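PDB 4TN0: UPF0141 protein yjdB from Campylobacter jejuni subsp. jejuni HB93-13, which probably transfers phosphoethanolamine to periplasmic and cell-surface acceptors as a zinc-dependent enzyme of the alkaline phosphatase-like family, and is required for polymyxin resistance and motility. Local coordinates for residues A[89-94]-A[112-117]; A[101-106]-A[150-155]. All coordinates share one frame; numbering follows the deposited sequence.

Contacts 1 and 2 lie in the same alkaline phosphatase-like domain, their centres about 13 Å apart, and their segments alternate along the chain: 89-94, 101-106, 112-117, 150-155. Helix 90-96 leads into strand 100-105, which pairs with strand 146-152 inside the mixed sheet, while the loop between strands 100-105 and 120-123 turns back to the start of that helix. The two contacts also touch directly, since Val-114 and Cys-115 pack on the indole of Trp-103, and Met-91 reaches Ala-101 and Val-150. A helix start and a disulfide-bearing loop are thereby built onto one face of the sheet, whose strand ends approach the zinc site.

Contact 1 of 2, residues A[89-94]-A[112-117]; sequences NAMDVL and KGVCDR
The first turn of helix 90-96 lies beside the irregular segment 112-117, with Asn-89 level with Val-114 (CA to CA 7.0 Å), Met-91 with Cys-115 and Asp-92 with Arg-117. Asn-89 works in two directions at once. Its CG sits in the crowded position between the backbone N and the carbonyl carbon (chi1 59°), which turns OD1 back over the helix start, where it accepts from Met-91 N at 2.7 Å and weakly from Asp-92 N. The other end of the amide faces the loop: Asn-89 ND2 gives a hydrogen bond to Val-114 O at 3.0 Å, meeting a lone pair in the carbonyl plane. With both ends bonded, the amide is held against rotation.

Asp-92 takes the charged part. The Arg-117 chain bends at chi3 and presents its guanidinium side-on, NE to Asp-92 OD1 at 2.9 Å and NH1 to Asp-92 OD2 at 2.7 Å. The grip is twisted, with the carboxylate and guanidinium planes 51° apart: NH1 meets the syn lone pair of OD2, whereas NE comes to OD1 from above the carboxylate plane. The anti lone pair of Asp-92 OD2 is taken by Asn-89 N at 2.7 Å, so this oxygen of the buried Asp-92 accepts two short hydrogen bonds. Positive charge from Arg-117 and the nearby helix start would both be expected to keep Asp-92 ionised.

Beside the polar groups, Met-91 CG touches Val-114 CG1 at 4.1 Å, and Phe-73 of helix 68-73 packs against Asn-89, Met-91 and Val-114. Cys-115, turned away from the helix, is tied to Cys-111 by a disulfide. The reciprocal bonds of Asn-89 and Asp-92 define a capping box at the helix N-terminus, here joined through both of its side chains to a disulfide-bearing loop.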
loop_
_atom_site.group_PDB
_atom_site.type_symbol
_atom_site.label_atom_id
_atom_site.label_comp_id
_atom_site.label_asym_id
_atom_site.label_seq_id
_atom_site.Cartn_x
_atom_site.Cartn_y
_atom_site.Cartn_z
ATOM N N ASN A 89 -6.311 15.835 1.924
ATOM C CA ASN A 89 -6.485 14.387 1.987
ATOM C C ASN A 89 -6.180 13.928 3.405
ATOM O O ASN A 89 -5.900 14.747 4.264
ATOM C CB ASN A 89 -5.576 13.662 0.956
ATOM C CG ASN A 89 -4.069 13.956 1.165
ATOM O OD1 ASN A 89 -3.472 13.530 2.158
ATOM N ND2 ASN A 89 -3.460 14.680 0.225
ATOM N N ALA A 90 -6.231 12.625 3.652
ATOM C CA ALA A 90 -5.924 12.086 4.977
ATOM C C ALA A 90 -4.569 12.566 5.536
ATOM O O ALA A 90 -4.442 12.806 6.730
ATOM C CB ALA A 90 -5.954 10.577 4.937
ATOM N N MET A 91 -3.561 12.710 4.681
ATOM C CA MET A 91 -2.242 13.135 5.145
ATOM C C MET A 91 -2.252 14.589 5.647
ATOM O O MET A 91 -1.524 14.943 6.561
ATOM C CB MET A 91 -1.190 12.983 4.030
ATOM C CG MET A 91 -1.023 11.574 3.495
ATOM S SD MET A 91 -0.481 10.394 4.730
ATOM C CE MET A 91 1.065 11.160 5.233
ATOM N N ASP A 92 -3.016 15.440 4.982
ATOM C CA ASP A 92 -3.153 16.825 5.401
ATOM C C ASP A 92 -3.837 16.882 6.770
ATOM O O ASP A 92 -3.503 17.704 7.610
ATOM C CB ASP A 92 -3.979 17.625 4.390
ATOM C CG ASP A 92 -3.325 17.708 3.042
ATOM O OD1 ASP A 92 -2.144 18.136 2.958
ATOM O OD2 ASP A 92 -4.006 17.310 2.067
ATOM N N VAL A 93 -4.839 16.033 6.966
ATOM C CA VAL A 93 -5.531 15.989 8.241
ATOM C C VAL A 93 -4.598 15.555 9.359
ATOM O O VAL A 93 -4.586 16.175 10.418
ATOM C CB VAL A 93 -6.754 15.066 8.196
ATOM C CG1 VAL A 93 -7.421 15.004 9.570
ATOM C CG2 VAL A 93 -7.724 15.575 7.156
ATOM N N LEU A 94 -3.776 14.537 9.120
ATOM C CA LEU A 94 -2.836 14.108 10.157
ATOM C C LEU A 94 -1.788 15.178 10.426
ATOM O O LEU A 94 -1.398 15.386 11.573
ATOM C CB LEU A 94 -2.147 12.813 9.772
ATOM C CG LEU A 94 -3.011 11.587 9.527
ATOM C CD1 LEU A 94 -2.127 10.474 8.975
ATOM C CD2 LEU A 94 -3.676 11.153 10.800
ATOM N N LYS A 112 1.312 11.773 -7.127
ATOM C CA LYS A 112 0.066 12.249 -7.747
ATOM C C LYS A 112 -0.662 13.279 -6.886
ATOM O O LYS A 112 -1.885 13.241 -6.764
ATOM C CB LYS A 112 -0.881 11.081 -8.050
ATOM C CG LYS A 112 -0.313 9.987 -8.945
ATOM C CD LYS A 112 -0.415 10.381 -10.411
ATOM C CE LYS A 112 0.212 9.359 -11.355
ATOM N NZ LYS A 112 1.368 9.983 -12.027
ATOM N N GLY A 113 0.101 14.188 -6.284
ATOM C CA GLY A 113 -0.461 15.302 -5.530
ATOM C C GLY A 113 -0.845 15.044 -4.082
ATOM O O GLY A 113 -1.336 15.950 -3.404
ATOM N N VAL A 114 -0.632 13.825 -3.601
ATOM C CA VAL A 114 -1.021 13.478 -2.239
ATOM C C VAL A 114 -0.061 14.073 -1.194
ATOM O O VAL A 114 -0.494 14.546 -0.141
ATOM C CB VAL A 114 -1.088 11.957 -2.062
ATOM C CG1 VAL A 114 -1.391 11.601 -0.622
ATOM C CG2 VAL A 114 -2.166 11.377 -2.973
ATOM N N CYS A 115 1.234 14.069 -1.516
ATOM C CA CYS A 115 2.310 14.417 -0.583
ATOM C C CYS A 115 2.735 15.883 -0.685
ATOM O O CYS A 115 3.640 16.333 0.025
ATOM C CB CYS A 115 3.552 13.546 -0.854
ATOM S SG CYS A 115 4.349 13.932 -2.462
ATOM N N ASP A 116 2.083 16.615 -1.579
ATOM C CA ASP A 116 2.522 17.953 -1.964
ATOM C C ASP A 116 2.679 18.957 -0.815
ATOM O O ASP A 116 3.549 19.827 -0.854
ATOM C CB ASP A 116 1.553 18.506 -3.005
ATOM C CG ASP A 116 1.718 17.832 -4.362
ATOM O OD1 ASP A 116 2.476 16.839 -4.454
ATOM O OD2 ASP A 116 1.090 18.296 -5.333
ATOM N N ARG A 117 1.830 18.844 0.197
ATOM C CA ARG A 117 1.816 19.828 1.261
ATOM C C ARG A 117 2.448 19.274 2.536
ATOM O O ARG A 117 2.253 19.820 3.620
ATOM C CB ARG A 117 0.386 20.296 1.524
ATOM C CG ARG A 117 -0.214 21.132 0.404
ATOM C CD ARG A 117 -1.730 21.148 0.531
ATOM N NE ARG A 117 -2.214 19.778 0.593
ATOM C CZ ARG A 117 -2.438 19.034 -0.494
ATOM N NH1 ARG A 117 -2.862 17.782 -0.377
ATOM N NH2 ARG A 117 -2.233 19.546 -1.702
#

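Contact 2 of 2, residues A[101-106]-A[150-155]; sequences AAWFDN and VLHLQG
Strands 101-105 and 150-152 run parallel, their axes 4.8 Å apart at closest and inclined by 13°, in the register Trp-103 to Val-150, Phe-104 to Leu-151 and Asp-105 to His-152. Four nearly straight backbone hydrogen bonds join them: Val-150 N to Ala-102 O, the shortest at 2.6 Å, Phe-104 N to Val-150 O, His-152 N to Phe-104 O, and, one residue beyond the end of strand 101-105, Asn-106 N to His-152 O.

Polar side chains gather on the face that carries Trp-103, Asp-105 and His-152. Asp-105 OD2 accepts from Trp-103 NE1 at 3.0 Å along its anti lone pair, with the oxygen in the indole plane. Asp-105 OD2 also receives His-152 ND1 at 2.6 Å, from above the carboxylate plane but in the plane of the imidazole. The carboxylate and imidazole planes are nearly perpendicular, 85° apart. The two donors on OD2, with Asn-107 N hydrogen-bonded to OD1, hold the carboxylate in place, and the ND1 bond orients the imidazole towards it.

This pairing belongs to the parallel part of the mixed sheet in the alkaline phosphatase-like fold, with strand 120-123 on the outer flank and strand 18-24 on the inner. The His-152 side chain comes within about 7 Å of the bound zinc, and the carboxylate beside it would tend to favour a protonated imidazole.

Apolar contacts lie on both faces. Val-150 CG1, anti to the backbone N, rests over the six-membered ring of Trp-103 in a CH-pi contact, 3.5 Å from its centroid. On the opposite face, Leu-151 CD2 meets the edge of the Phe-104 ring at CD2, 3.6 Å away, and Leu-151 continues onto Ile-207 of helix 186-211.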
loop_
_atom_site.group_PDB
_atom_site.type_symbol
_atom_site.label_atom_id
_atom_site.label_comp_id
_atom_site.label_asym_id
_atom_site.label_seq_id
_atom_site.Cartn_x
_atom_site.Cartn_y
_atom_site.Cartn_z
ATOM N N ALA A 101 4.573 13.503 9.927
ATOM C CA ALA A 101 4.338 12.858 8.637
ATOM C C ALA A 101 5.542 12.928 7.714
ATOM O O ALA A 101 6.053 14.010 7.433
ATOM C CB ALA A 101 3.126 13.490 7.956
ATOM N N ALA A 102 5.994 11.769 7.248
ATOM C CA ALA A 102 7.056 11.686 6.233
ATOM C C ALA A 102 6.582 10.874 5.013
ATOM O O ALA A 102 5.892 9.847 5.168
ATOM C CB ALA A 102 8.326 11.086 6.822
ATOM N N TRP A 103 6.900 11.366 3.813
ATOM C CA TRP A 103 6.562 10.673 2.565
ATOM C C TRP A 103 7.818 10.441 1.694
ATOM O O TRP A 103 8.405 11.387 1.169
ATOM C CB TRP A 103 5.494 11.467 1.795
ATOM C CG TRP A 103 4.956 10.782 0.544
ATOM C CD1 TRP A 103 5.625 10.588 -0.626
ATOM C CD2 TRP A 103 3.641 10.238 0.345
ATOM N NE1 TRP A 103 4.827 9.941 -1.531
ATOM C CE2 TRP A 103 3.597 9.718 -0.961
ATOM C CE3 TRP A 103 2.504 10.131 1.146
ATOM C CZ2 TRP A 103 2.456 9.098 -1.490
ATOM C CZ3 TRP A 103 1.376 9.516 0.631
ATOM C CH2 TRP A 103 1.358 9.009 -0.683
ATOM N N PHE A 104 8.228 9.182 1.547
ATOM C CA PHE A 104 9.386 8.851 0.710
ATOM C C PHE A 104 8.950 8.096 -0.570
ATOM O O PHE A 104 8.396 6.991 -0.498
ATOM C CB PHE A 104 10.400 8.019 1.502
ATOM C CG PHE A 104 10.878 8.679 2.760
ATOM C CD1 PHE A 104 11.216 10.023 2.769
ATOM C CD2 PHE A 104 10.974 7.960 3.945
ATOM C CE1 PHE A 104 11.649 10.639 3.936
ATOM C CE2 PHE A 104 11.408 8.575 5.119
ATOM C CZ PHE A 104 11.743 9.915 5.108
ATOM N N ASP A 105 9.215 8.689 -1.734
ATOM C CA ASP A 105 8.639 8.207 -2.990
ATOM C C ASP A 105 9.685 7.715 -3.981
ATOM O O ASP A 105 10.534 8.484 -4.437
ATOM C CB ASP A 105 7.810 9.324 -3.627
ATOM C CG ASP A 105 6.734 8.797 -4.561
ATOM O OD1 ASP A 105 7.079 8.088 -5.519
ATOM O OD2 ASP A 105 5.532 9.049 -4.299
ATOM N N ASN A 106 9.602 6.432 -4.327
ATOM C CA ASN A 106 10.477 5.823 -5.328
ATOM C C ASN A 106 9.718 5.500 -6.630
ATOM O O ASN A 106 10.253 4.892 -7.560
ATOM C CB ASN A 106 11.118 4.555 -4.768
ATOM C CG ASN A 106 12.269 4.055 -5.636
ATOM O OD1 ASN A 106 13.058 4.852 -6.133
ATOM N ND2 ASN A 106 12.383 2.735 -5.796
ATOM N N VAL A 150 5.240 7.292 5.071
ATOM C CA VAL A 150 4.753 6.663 3.846
ATOM C C VAL A 150 5.920 6.257 2.946
ATOM O O VAL A 150 6.825 7.055 2.663
ATOM C CB VAL A 150 3.803 7.578 3.058
ATOM C CG1 VAL A 150 3.327 6.858 1.799
ATOM C CG2 VAL A 150 2.602 7.997 3.918
ATOM N N LEU A 151 5.929 4.988 2.555
ATOM C CA LEU A 151 6.859 4.538 1.541
ATOM C C LEU A 151 6.053 4.166 0.291
ATOM O O LEU A 151 5.211 3.255 0.336
ATOM C CB LEU A 151 7.684 3.352 2.039
ATOM C CG LEU A 151 8.403 3.573 3.377
ATOM C CD1 LEU A 151 9.150 2.313 3.820
ATOM C CD2 LEU A 151 9.315 4.785 3.334
ATOM N N HIS A 152 6.324 4.872 -0.811
ATOM C CA HIS A 152 5.647 4.654 -2.094
ATOM C C HIS A 152 6.587 3.871 -3.025
ATOM O O HIS A 152 7.607 4.398 -3.490
ATOM C CB HIS A 152 5.245 5.994 -2.734
ATOM C CG HIS A 152 4.368 5.866 -3.950
ATOM N ND1 HIS A 152 4.170 6.904 -4.837
ATOM C CD2 HIS A 152 3.628 4.832 -4.419
ATOM C CE1 HIS A 152 3.373 6.511 -5.809
ATOM N NE2 HIS A 152 3.024 5.260 -5.578
ATOM N N LEU A 153 6.230 2.612 -3.275
ATOM C CA LEU A 153 7.041 1.695 -4.067
ATOM C C LEU A 153 6.917 1.866 -5.579
ATOM O O LEU A 153 5.887 2.300 -6.091
ATOM C CB LEU A 153 6.668 0.256 -3.725
ATOM C CG LEU A 153 6.672 -0.137 -2.251
ATOM C CD1 LEU A 153 6.348 -1.626 -2.127
ATOM C CD2 LEU A 153 8.012 0.200 -1.614
ATOM N N GLN A 154 7.981 1.515 -6.290
ATOM C CA GLN A 154 7.899 1.235 -7.716
ATOM C C GLN A 154 7.286 -0.173 -7.871
ATOM O O GLN A 154 6.594 -0.470 -8.864
ATOM C CB GLN A 154 9.285 1.325 -8.370
ATOM C CG GLN A 154 9.329 1.237 -9.900
ATOM C CD GLN A 154 8.804 2.476 -10.638
ATOM O OE1 GLN A 154 7.979 3.236 -10.136
ATOM N NE2 GLN A 154 9.284 2.662 -11.859
ATOM N N GLY A 155 7.541 -1.029 -6.877
ATOM C CA GLY A 155 6.871 -2.311 -6.762
ATOM C C GLY A 155 7.001 -3.183 -8.005
ATOM O O GLY A 155 8.086 -3.637 -8.345
#